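Long-range contact in nodulation protein S (PDB 3OFK), which probably transfers a methyl group from S-adenosylmethionine to nitrogen during synthesis of the rhizobial lipochitooligosaccharide Nod factor: residues Asp31-Glu35 with Asp194-Leu198. Residues are numbered along the deposited sequence.
Sequences DNPFE and DEDCL
Residues 31-35 run from loop into the first turn of helix 33-46; residues 194-198 leave a loop and become extended from D196, where strand 196-203 starts. The backbones stay apart: the nearest CA atoms, those of F34 and E195, are 7.2 Å from each other, so side chains fill the gap. N32 is the N-cap, followed by P33, whose ring-restrained phi suits a helix's first turn. With chi1 near t N32 OD1 accepts from F34 N at 3.2 Å, while N32 ND2 donates to E195 OE2 at 2.9 Å, nearly linearly; an amide suits both roles. One water donates to N32 OD1 (2.7 Å) and E195 OE1 (3.0 Å), and E195 OE1 also accepts from Q191 N. E195 (chi1 m, chi2 t) lays its aliphatic part over one face of F34 (chi1 t): E195 CB sits 3.7 Å from the centroid of the F34 ring, almost on the normal, a CH-pi contact, and E195 CG comes within 3.4 Å of F34 CD2. C197, small and apolar, meets the ring edge, C197 CB lying 4.0 Å from F34 CZ. C197 also neighbours R38, an S-adenosylhomocysteine-binding residue that salt-bridges E35. This capped helix start joins an antiparallel strand beside the cofactor pocket of a Rossmann-like, SAM-dependent methyltransferase fold.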
# COMPACT_ATOMS: atom_id res chain seq x y z
N ASP A 31 -9.46 5.63 12.99
CA ASP A 31 -10.41 5.32 14.03
C ASP A 31 -10.69 3.82 14.21
O ASP A 31 -11.26 3.45 15.23
CB ASP A 31 -11.73 6.06 13.78
CG ASP A 31 -11.58 7.58 13.89
OD1 ASP A 31 -11.25 8.07 14.99
OD2 ASP A 31 -11.78 8.29 12.88
N ASN A 32 -10.31 2.98 13.25
CA ASN A 32 -10.58 1.54 13.35
C ASN A 32 -9.42 0.81 14.01
O ASN A 32 -8.29 0.82 13.49
CB ASN A 32 -10.83 0.95 11.97
CG ASN A 32 -11.41 -0.44 12.00
OD1 ASN A 32 -11.48 -1.10 13.04
ND2 ASN A 32 -11.80 -0.92 10.83
N PRO A 33 -9.67 0.21 15.18
CA PRO A 33 -8.60 -0.55 15.84
C PRO A 33 -7.92 -1.60 14.95
O PRO A 33 -6.72 -1.81 15.08
CB PRO A 33 -9.30 -1.20 17.04
CG PRO A 33 -10.76 -0.98 16.84
CD PRO A 33 -10.92 0.19 15.96
N PHE A 34 -8.67 -2.23 14.04
CA PHE A 34 -8.11 -3.18 13.08
C PHE A 34 -7.13 -2.51 12.13
O PHE A 34 -6.07 -3.06 11.82
CB PHE A 34 -9.22 -3.86 12.26
CG PHE A 34 -8.73 -4.52 10.98
CD1 PHE A 34 -8.06 -5.74 11.02
CD2 PHE A 34 -8.95 -3.92 9.74
CE1 PHE A 34 -7.62 -6.35 9.84
CE2 PHE A 34 -8.52 -4.53 8.56
CZ PHE A 34 -7.84 -5.73 8.60
N GLU A 35 -7.47 -1.31 11.68
CA GLU A 35 -6.59 -0.58 10.78
C GLU A 35 -5.35 -0.13 11.54
O GLU A 35 -4.25 -0.20 11.01
CB GLU A 35 -7.32 0.58 10.08
CG GLU A 35 -8.53 0.15 9.25
CD GLU A 35 -8.17 -0.61 8.00
OE1 GLU A 35 -6.97 -0.72 7.66
OE2 GLU A 35 -9.09 -1.11 7.34
N ASP A 194 -14.69 -8.99 6.28
CA ASP A 194 -14.02 -7.84 5.58
C ASP A 194 -12.68 -7.41 6.19
O ASP A 194 -11.90 -6.70 5.55
CB ASP A 194 -14.93 -6.58 5.62
CG ASP A 194 -16.06 -6.60 4.59
OD1 ASP A 194 -16.68 -5.52 4.41
OD2 ASP A 194 -16.34 -7.66 3.98
N GLU A 195 -12.45 -7.77 7.45
CA GLU A 195 -11.24 -7.39 8.17
C GLU A 195 -10.36 -8.61 8.33
O GLU A 195 -10.31 -9.24 9.39
CB GLU A 195 -11.58 -6.72 9.52
CG GLU A 195 -12.08 -5.29 9.33
CD GLU A 195 -12.67 -4.62 10.56
OE1 GLU A 195 -12.68 -5.20 11.69
OE2 GLU A 195 -13.14 -3.48 10.40
N ASP A 196 -9.69 -8.95 7.22
CA ASP A 196 -8.85 -10.14 7.19
C ASP A 196 -7.78 -10.00 6.15
O ASP A 196 -8.02 -10.24 4.96
CB ASP A 196 -9.67 -11.39 6.94
CG ASP A 196 -8.82 -12.67 6.97
OD1 ASP A 196 -7.64 -12.64 7.39
OD2 ASP A 196 -9.36 -13.71 6.58
N CYS A 197 -6.59 -9.67 6.63
CA CYS A 197 -5.52 -9.13 5.84
C CYS A 197 -4.33 -10.05 5.91
O CYS A 197 -4.07 -10.66 6.95
CB CYS A 197 -5.11 -7.79 6.45
SG CYS A 197 -3.75 -7.01 5.62
N LEU A 198 -3.61 -10.14 4.81
CA LEU A 198 -2.35 -10.89 4.77
C LEU A 198 -1.29 -9.87 4.44
O LEU A 198 -1.48 -9.07 3.54
CB LEU A 198 -2.40 -11.96 3.67
CG LEU A 198 -1.43 -13.14 3.74
CD1 LEU A 198 -1.40 -13.81 5.13
CD2 LEU A 198 -1.84 -14.15 2.69
O HOH W 1 -13.20 -3.08 13.68